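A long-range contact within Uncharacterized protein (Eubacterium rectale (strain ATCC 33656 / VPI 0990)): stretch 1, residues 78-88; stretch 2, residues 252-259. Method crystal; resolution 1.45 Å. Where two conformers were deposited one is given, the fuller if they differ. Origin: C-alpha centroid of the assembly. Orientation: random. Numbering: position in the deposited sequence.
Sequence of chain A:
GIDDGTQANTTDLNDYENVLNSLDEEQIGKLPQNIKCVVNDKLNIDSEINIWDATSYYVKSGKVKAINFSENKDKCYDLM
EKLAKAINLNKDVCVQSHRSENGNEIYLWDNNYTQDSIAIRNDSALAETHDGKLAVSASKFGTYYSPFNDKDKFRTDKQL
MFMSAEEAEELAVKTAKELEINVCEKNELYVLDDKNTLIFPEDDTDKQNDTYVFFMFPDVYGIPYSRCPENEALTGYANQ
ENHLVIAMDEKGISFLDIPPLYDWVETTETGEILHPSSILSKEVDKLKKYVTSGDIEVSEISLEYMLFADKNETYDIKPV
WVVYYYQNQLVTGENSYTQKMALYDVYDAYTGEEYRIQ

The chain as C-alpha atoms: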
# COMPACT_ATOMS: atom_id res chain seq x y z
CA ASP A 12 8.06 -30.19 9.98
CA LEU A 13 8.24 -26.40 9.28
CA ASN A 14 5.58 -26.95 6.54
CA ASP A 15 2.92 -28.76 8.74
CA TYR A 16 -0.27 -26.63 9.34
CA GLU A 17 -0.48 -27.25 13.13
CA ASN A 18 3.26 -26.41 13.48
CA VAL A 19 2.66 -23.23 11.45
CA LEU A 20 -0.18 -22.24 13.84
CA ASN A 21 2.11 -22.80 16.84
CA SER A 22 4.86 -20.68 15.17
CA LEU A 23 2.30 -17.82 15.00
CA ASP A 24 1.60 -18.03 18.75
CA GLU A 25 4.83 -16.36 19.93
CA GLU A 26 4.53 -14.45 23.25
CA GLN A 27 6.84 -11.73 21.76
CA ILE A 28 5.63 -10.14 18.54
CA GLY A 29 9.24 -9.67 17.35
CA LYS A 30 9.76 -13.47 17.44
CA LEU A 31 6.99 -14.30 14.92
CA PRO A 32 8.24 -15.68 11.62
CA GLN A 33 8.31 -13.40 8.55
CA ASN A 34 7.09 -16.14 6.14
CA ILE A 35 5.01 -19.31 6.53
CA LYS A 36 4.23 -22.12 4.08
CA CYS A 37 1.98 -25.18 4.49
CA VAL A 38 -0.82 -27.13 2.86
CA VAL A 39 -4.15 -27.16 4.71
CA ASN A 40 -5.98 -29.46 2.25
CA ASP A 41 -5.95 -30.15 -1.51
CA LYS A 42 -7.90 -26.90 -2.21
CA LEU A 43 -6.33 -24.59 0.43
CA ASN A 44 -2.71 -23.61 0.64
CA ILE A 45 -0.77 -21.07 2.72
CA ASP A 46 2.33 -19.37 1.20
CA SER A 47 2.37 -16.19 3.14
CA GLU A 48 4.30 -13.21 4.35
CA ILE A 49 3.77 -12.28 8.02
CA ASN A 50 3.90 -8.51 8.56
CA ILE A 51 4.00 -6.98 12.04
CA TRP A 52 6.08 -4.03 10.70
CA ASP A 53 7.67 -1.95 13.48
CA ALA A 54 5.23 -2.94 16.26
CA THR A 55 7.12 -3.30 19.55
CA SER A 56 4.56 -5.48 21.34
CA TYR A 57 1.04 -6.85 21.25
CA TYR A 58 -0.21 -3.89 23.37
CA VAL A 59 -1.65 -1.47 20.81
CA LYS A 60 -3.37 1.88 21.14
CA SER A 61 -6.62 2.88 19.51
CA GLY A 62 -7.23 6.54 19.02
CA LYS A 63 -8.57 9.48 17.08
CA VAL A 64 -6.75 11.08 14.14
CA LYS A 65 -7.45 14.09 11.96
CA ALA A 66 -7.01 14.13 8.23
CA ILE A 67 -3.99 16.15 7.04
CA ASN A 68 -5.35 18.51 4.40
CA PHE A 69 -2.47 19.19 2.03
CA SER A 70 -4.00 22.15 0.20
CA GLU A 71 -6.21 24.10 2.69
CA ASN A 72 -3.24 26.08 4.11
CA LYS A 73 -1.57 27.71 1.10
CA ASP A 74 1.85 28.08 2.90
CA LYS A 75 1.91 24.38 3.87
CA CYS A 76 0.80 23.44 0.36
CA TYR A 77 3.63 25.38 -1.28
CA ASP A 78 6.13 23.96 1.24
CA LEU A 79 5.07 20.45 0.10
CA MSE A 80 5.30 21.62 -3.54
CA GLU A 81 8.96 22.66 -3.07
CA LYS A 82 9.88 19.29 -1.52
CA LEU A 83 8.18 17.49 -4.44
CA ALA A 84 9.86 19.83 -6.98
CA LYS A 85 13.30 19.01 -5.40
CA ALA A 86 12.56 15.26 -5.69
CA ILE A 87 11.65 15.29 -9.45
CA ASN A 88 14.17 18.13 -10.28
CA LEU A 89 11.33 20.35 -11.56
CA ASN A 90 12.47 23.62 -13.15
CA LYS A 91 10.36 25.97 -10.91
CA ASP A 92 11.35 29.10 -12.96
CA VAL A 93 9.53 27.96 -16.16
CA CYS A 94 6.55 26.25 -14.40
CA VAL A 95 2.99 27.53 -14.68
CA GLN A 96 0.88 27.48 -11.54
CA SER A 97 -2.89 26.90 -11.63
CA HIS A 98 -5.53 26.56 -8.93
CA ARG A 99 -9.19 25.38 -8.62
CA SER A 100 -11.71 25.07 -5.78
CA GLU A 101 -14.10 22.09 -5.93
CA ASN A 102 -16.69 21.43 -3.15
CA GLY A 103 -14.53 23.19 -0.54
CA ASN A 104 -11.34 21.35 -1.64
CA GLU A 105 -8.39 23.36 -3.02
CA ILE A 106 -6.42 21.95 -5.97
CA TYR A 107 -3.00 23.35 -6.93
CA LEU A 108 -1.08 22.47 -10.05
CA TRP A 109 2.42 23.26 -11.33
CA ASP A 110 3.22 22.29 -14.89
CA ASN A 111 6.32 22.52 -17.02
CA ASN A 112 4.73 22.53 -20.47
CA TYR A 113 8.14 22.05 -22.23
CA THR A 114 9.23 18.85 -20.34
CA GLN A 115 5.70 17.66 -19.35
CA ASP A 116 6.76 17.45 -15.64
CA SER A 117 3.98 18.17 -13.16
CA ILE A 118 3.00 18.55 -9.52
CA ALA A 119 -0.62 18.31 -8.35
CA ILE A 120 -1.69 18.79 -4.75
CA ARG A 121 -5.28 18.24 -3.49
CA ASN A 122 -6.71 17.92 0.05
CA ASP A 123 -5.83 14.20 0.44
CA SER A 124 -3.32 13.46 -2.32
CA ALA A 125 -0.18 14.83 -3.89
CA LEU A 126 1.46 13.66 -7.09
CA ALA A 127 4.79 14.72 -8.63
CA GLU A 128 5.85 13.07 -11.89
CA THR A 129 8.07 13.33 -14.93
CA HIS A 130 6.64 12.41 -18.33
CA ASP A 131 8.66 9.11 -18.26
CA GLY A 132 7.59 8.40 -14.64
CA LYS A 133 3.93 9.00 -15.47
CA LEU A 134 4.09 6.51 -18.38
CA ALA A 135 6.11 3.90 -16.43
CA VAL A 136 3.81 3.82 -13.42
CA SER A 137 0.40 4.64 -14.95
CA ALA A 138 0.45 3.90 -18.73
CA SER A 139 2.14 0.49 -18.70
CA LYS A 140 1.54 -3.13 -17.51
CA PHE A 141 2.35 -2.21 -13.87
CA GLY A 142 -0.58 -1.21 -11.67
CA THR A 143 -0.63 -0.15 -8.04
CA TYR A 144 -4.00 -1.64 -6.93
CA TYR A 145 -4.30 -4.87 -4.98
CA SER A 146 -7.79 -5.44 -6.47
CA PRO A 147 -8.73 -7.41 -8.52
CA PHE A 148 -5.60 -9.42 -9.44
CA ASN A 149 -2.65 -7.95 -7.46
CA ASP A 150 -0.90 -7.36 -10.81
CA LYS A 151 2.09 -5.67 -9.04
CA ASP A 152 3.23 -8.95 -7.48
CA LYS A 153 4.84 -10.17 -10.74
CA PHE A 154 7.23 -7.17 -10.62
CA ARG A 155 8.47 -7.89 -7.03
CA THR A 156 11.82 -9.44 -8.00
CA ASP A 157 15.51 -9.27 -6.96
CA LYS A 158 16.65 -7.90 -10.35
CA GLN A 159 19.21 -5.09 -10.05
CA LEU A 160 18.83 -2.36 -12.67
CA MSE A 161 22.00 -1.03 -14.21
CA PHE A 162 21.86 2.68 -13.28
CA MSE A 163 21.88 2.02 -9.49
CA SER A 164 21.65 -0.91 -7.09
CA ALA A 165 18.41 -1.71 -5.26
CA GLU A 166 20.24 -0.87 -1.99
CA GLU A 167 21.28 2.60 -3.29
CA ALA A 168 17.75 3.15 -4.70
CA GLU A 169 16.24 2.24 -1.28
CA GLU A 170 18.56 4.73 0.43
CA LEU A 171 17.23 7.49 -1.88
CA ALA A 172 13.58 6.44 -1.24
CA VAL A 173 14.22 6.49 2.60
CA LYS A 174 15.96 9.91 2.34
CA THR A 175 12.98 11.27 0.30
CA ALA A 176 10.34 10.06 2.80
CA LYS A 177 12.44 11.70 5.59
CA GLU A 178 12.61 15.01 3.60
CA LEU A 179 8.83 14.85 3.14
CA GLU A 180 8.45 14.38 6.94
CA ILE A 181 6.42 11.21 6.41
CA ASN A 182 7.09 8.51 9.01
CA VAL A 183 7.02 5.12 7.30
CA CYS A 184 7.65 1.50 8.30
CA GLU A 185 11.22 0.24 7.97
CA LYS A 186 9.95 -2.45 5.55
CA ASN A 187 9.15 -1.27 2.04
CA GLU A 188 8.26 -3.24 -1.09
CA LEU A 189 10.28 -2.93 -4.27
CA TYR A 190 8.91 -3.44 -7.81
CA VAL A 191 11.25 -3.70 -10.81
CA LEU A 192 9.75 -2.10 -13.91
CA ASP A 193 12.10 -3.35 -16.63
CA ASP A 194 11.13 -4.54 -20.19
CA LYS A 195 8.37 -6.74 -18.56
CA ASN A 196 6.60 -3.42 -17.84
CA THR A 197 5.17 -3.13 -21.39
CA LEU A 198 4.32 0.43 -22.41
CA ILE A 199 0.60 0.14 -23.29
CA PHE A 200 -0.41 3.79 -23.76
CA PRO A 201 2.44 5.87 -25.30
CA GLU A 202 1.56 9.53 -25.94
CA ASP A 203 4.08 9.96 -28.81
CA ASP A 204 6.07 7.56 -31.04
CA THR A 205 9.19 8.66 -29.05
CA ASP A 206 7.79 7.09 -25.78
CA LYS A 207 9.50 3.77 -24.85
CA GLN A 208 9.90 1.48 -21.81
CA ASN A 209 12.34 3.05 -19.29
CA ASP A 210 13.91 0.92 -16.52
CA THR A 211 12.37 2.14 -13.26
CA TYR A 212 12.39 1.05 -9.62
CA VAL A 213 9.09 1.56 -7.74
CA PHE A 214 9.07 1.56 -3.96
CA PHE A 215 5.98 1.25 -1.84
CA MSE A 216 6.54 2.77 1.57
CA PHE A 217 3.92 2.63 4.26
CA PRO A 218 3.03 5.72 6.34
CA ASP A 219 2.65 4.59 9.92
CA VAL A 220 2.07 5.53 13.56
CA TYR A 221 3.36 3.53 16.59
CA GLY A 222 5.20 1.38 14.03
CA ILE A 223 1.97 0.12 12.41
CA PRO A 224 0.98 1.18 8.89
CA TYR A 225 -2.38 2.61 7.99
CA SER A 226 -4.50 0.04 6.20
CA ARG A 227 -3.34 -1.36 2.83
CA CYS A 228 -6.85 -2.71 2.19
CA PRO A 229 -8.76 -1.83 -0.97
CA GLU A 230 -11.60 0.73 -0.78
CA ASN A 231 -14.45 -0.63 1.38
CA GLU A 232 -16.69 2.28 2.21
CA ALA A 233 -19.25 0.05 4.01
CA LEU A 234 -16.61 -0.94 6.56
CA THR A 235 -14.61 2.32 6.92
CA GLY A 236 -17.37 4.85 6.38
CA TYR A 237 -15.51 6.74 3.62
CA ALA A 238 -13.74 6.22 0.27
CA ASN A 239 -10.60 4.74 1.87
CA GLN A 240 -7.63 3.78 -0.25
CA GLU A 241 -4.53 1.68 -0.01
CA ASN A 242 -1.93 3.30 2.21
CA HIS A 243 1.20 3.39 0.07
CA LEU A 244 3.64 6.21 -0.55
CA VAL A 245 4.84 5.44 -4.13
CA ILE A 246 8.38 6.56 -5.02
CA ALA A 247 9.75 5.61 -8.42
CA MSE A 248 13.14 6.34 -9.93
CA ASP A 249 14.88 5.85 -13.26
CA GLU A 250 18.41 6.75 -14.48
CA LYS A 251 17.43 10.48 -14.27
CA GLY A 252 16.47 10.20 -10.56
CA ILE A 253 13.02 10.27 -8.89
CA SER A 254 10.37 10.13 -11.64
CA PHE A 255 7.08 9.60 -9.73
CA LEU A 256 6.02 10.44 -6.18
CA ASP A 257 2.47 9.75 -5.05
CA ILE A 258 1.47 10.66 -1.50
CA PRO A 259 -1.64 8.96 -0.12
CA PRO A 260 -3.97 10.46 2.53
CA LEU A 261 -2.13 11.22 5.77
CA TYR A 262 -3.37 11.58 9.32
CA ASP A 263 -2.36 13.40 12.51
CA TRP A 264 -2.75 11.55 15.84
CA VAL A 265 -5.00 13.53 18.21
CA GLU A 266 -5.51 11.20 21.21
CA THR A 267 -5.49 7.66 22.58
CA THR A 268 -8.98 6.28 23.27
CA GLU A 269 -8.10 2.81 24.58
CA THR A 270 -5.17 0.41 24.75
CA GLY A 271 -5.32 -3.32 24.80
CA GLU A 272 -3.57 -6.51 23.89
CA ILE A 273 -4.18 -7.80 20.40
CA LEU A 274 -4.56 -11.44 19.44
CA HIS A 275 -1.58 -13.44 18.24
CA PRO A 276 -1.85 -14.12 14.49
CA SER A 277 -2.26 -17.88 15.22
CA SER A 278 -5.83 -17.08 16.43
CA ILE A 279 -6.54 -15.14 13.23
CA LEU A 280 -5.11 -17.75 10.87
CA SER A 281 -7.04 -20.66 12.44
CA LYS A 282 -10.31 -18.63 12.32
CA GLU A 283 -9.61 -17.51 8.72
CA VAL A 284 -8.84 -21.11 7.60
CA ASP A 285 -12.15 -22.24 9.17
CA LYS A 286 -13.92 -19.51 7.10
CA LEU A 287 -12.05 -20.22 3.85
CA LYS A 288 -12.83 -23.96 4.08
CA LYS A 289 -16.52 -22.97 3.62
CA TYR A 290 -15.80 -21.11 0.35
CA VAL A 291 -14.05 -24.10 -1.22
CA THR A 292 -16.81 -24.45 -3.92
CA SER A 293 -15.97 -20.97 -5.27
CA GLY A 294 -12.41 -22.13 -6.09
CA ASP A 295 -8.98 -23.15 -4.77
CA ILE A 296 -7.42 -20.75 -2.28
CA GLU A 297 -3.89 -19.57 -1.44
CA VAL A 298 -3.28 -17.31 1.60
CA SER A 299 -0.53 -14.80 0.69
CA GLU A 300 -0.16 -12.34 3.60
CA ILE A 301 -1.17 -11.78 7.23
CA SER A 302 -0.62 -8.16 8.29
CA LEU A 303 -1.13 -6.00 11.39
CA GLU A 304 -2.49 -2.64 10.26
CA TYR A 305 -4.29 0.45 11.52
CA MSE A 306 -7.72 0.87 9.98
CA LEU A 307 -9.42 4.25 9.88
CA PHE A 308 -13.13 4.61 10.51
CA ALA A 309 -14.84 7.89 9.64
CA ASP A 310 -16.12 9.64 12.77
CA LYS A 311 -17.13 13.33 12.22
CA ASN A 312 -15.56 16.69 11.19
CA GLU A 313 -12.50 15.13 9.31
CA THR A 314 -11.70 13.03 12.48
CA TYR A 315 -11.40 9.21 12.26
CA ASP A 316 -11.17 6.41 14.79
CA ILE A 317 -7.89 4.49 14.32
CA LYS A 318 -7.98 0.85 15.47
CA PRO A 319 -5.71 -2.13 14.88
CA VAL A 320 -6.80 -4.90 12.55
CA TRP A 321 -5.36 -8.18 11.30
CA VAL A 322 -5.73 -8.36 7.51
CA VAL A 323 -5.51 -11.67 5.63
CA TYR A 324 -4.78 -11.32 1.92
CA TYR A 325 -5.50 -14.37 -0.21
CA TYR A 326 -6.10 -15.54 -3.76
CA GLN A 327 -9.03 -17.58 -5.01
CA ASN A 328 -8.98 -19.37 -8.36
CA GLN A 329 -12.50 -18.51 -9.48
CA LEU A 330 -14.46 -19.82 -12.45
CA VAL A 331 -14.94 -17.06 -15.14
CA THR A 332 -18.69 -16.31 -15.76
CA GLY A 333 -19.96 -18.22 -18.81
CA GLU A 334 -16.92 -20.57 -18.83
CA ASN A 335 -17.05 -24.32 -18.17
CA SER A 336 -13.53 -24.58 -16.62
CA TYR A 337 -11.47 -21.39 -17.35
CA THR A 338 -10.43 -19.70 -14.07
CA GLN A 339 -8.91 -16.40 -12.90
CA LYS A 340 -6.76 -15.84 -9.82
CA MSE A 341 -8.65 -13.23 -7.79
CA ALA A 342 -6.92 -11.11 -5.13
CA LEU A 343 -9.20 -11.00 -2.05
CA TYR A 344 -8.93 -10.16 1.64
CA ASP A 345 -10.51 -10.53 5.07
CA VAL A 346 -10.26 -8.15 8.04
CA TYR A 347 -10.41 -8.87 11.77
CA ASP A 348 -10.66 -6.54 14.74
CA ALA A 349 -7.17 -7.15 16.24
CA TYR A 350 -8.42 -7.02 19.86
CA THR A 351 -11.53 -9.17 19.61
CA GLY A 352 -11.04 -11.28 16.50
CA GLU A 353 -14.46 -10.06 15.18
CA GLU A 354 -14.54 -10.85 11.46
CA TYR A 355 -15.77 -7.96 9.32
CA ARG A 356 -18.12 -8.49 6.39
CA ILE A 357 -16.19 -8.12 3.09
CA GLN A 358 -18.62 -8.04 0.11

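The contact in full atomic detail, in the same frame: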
# COMPACT_ATOMS: atom_id res chain seq x y z
N ASP A 78 4.96 24.62 0.64
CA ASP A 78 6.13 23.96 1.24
C ASP A 78 6.23 22.51 0.73
O ASP A 78 7.33 22.05 0.41
CB ASP A 78 6.03 23.98 2.78
CG ASP A 78 6.28 25.35 3.39
OD1 ASP A 78 6.90 26.21 2.71
OD2 ASP A 78 5.93 25.54 4.57
N LEU A 79 5.08 21.80 0.63
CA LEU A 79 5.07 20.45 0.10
C LEU A 79 5.48 20.48 -1.39
O LEU A 79 6.29 19.66 -1.85
CB LEU A 79 3.70 19.83 0.30
CG LEU A 79 3.52 18.42 -0.29
CD1 LEU A 79 4.58 17.44 0.26
CD2 LEU A 79 2.08 17.92 -0.03
N MSE A 80 4.95 21.45 -2.15
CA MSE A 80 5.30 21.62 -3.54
C MSE A 80 6.83 21.72 -3.71
O MSE A 80 7.38 21.10 -4.62
CB MSE A 80 4.58 22.85 -4.16
CG MSE A 80 5.01 23.14 -5.62
SE MSE A 80 6.63 24.25 -5.76
CE MSE A 80 5.89 25.90 -4.94
N GLU A 81 7.52 22.51 -2.87
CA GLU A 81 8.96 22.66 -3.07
C GLU A 81 9.70 21.36 -2.80
O GLU A 81 10.64 21.07 -3.52
CB GLU A 81 9.53 23.77 -2.18
CG GLU A 81 9.02 25.15 -2.56
CD GLU A 81 9.94 26.23 -2.05
OE1 GLU A 81 11.13 26.26 -2.46
OE2 GLU A 81 9.48 27.05 -1.21
N LYS A 82 9.24 20.58 -1.80
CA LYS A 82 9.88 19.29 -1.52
C LYS A 82 9.66 18.35 -2.69
O LYS A 82 10.61 17.68 -3.12
CB LYS A 82 9.35 18.69 -0.23
CG LYS A 82 9.73 19.50 1.00
CD LYS A 82 9.01 18.92 2.21
CE LYS A 82 9.38 19.60 3.50
NZ LYS A 82 8.71 20.92 3.64
N LEU A 83 8.44 18.33 -3.27
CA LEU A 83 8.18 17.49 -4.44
C LEU A 83 8.96 17.95 -5.66
O LEU A 83 9.43 17.10 -6.42
CB LEU A 83 6.69 17.47 -4.76
CG LEU A 83 5.81 16.82 -3.69
CD1 LEU A 83 4.35 17.07 -3.99
CD2 LEU A 83 6.08 15.31 -3.58
N ALA A 84 9.10 19.28 -5.86
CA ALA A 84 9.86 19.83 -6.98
C ALA A 84 11.35 19.45 -6.85
O ALA A 84 11.96 19.14 -7.87
CB ALA A 84 9.71 21.35 -7.03
N LYS A 85 11.90 19.42 -5.61
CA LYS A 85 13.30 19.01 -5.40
C LYS A 85 13.47 17.54 -5.82
O LYS A 85 14.38 17.18 -6.57
CB LYS A 85 13.70 19.20 -3.93
CG LYS A 85 15.17 18.87 -3.64
CD LYS A 85 15.40 18.61 -2.16
CE LYS A 85 16.81 18.15 -1.83
NZ LYS A 85 17.05 16.74 -2.24
N ALA A 86 12.52 16.69 -5.39
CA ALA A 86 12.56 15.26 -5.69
C ALA A 86 12.59 14.96 -7.20
O ALA A 86 13.42 14.16 -7.64
CB ALA A 86 11.35 14.58 -5.06
N ILE A 87 11.71 15.58 -8.02
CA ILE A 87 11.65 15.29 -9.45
C ILE A 87 12.53 16.24 -10.29
O ILE A 87 12.48 16.17 -11.52
CB ILE A 87 10.20 15.24 -10.00
CG1 ILE A 87 9.49 16.62 -9.91
CG2 ILE A 87 9.40 14.11 -9.33
CD1 ILE A 87 8.28 16.76 -10.83
N ASN A 88 13.28 17.14 -9.63
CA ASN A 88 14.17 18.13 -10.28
C ASN A 88 13.37 19.03 -11.23
O ASN A 88 13.77 19.30 -12.37
CB ASN A 88 15.36 17.44 -11.01
CG ASN A 88 16.53 18.37 -11.23
OD1 ASN A 88 16.87 19.21 -10.38
ND2 ASN A 88 17.16 18.26 -12.39
N GLY A 252 16.80 9.93 -11.96
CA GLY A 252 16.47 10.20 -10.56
C GLY A 252 15.00 9.90 -10.30
O GLY A 252 14.38 9.14 -11.06
N ILE A 253 14.42 10.48 -9.23
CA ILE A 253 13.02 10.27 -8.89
C ILE A 253 12.16 10.69 -10.09
O ILE A 253 12.37 11.77 -10.64
CB ILE A 253 12.62 11.05 -7.60
CG1 ILE A 253 13.57 10.72 -6.40
CG2 ILE A 253 11.13 10.89 -7.23
CD1 ILE A 253 13.54 9.32 -5.88
N SER A 254 11.21 9.85 -10.49
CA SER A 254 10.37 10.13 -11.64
C SER A 254 8.88 10.15 -11.30
O SER A 254 8.08 10.56 -12.14
CB SER A 254 10.63 9.07 -12.70
OG SER A 254 10.26 7.80 -12.16
N PHE A 255 8.48 9.70 -10.11
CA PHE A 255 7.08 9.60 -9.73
C PHE A 255 7.00 9.53 -8.23
O PHE A 255 7.72 8.75 -7.61
CB PHE A 255 6.48 8.32 -10.37
CG PHE A 255 5.01 8.11 -10.17
CD1 PHE A 255 4.53 7.48 -9.03
CD2 PHE A 255 4.10 8.47 -11.16
CE1 PHE A 255 3.16 7.25 -8.85
CE2 PHE A 255 2.73 8.22 -10.99
CZ PHE A 255 2.28 7.59 -9.85
N LEU A 256 6.14 10.38 -7.62
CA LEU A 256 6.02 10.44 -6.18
C LEU A 256 4.57 10.67 -5.88
O LEU A 256 4.04 11.74 -6.22
CB LEU A 256 6.93 11.57 -5.65
CG LEU A 256 7.27 11.62 -4.18
CD1 LEU A 256 7.79 10.36 -3.71
CD2 LEU A 256 8.36 12.65 -3.93
N ASP A 257 3.90 9.66 -5.33
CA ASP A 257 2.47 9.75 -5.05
C ASP A 257 2.24 9.58 -3.55
O ASP A 257 2.58 8.54 -2.97
CB ASP A 257 1.70 8.68 -5.85
CG ASP A 257 0.22 8.96 -6.06
OD1 ASP A 257 -0.24 10.06 -5.70
OD2 ASP A 257 -0.46 8.11 -6.68
N ILE A 258 1.70 10.64 -2.93
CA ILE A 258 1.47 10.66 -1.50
C ILE A 258 0.01 10.35 -1.24
O ILE A 258 -0.85 11.03 -1.78
CB ILE A 258 1.84 12.02 -0.89
CG1 ILE A 258 3.30 12.45 -1.27
CG2 ILE A 258 1.66 12.02 0.67
CD1 ILE A 258 3.67 13.83 -0.69
N PRO A 259 -0.26 9.31 -0.44
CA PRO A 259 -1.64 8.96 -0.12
C PRO A 259 -2.19 9.86 0.99
O PRO A 259 -1.43 10.64 1.58
CB PRO A 259 -1.49 7.52 0.39
CG PRO A 259 -0.18 7.54 1.14
CD PRO A 259 0.71 8.47 0.30
O HOH W 1 16.18 12.23 -7.75

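A helix laid across a strand can be held mainly by side-chain packing, with no direct hydrogen bond across, and this contact illustrates the principle. At its centre Leu83 meets Leu256, CD2 of Leu83 lying 3.5 Å from CD2 of Leu256. Leu83 leaves the helix sideways, but its end comes nearer the strand, and its CD2 also reaches within 4.0 Å of CD1 of Ile258. One helical turn earlier, Leu79 CD1 packs 3.8 Å from Ile258 CD1. Ala86 meets the same methyl of Leu256 as Leu83 does, its CB 3.7 Å from Leu256 CD2. Such aliphatic groups offer no hydrogen bonds; they gain by excluding water and by dispersion.

The axes approach to 7.9 Å and run at 126°, so Leu79, Leu83 and Ile87 ascend the helix while their partners descend the strand from Ile258 to Ile253. Alternation of the strand turns Leu256 and Ile258 toward the helix and Asp257 away. The backbones converge at the helix's C-terminal end, where Ile87 CA and Ile253 CA are 5.2 Å apart, and Ile87 CG2 lies 4.2 Å from Ile253 CG2.

Here the edge becomes polar. No direct hydrogen bond joins the stretches, but a water accepts from Ile253 N at 2.9 Å and donates weakly to Ala86 O at 3.4 Å. Asn88, with positive phi, is the first residue to leave helical phi/psi, in a Schellman motif.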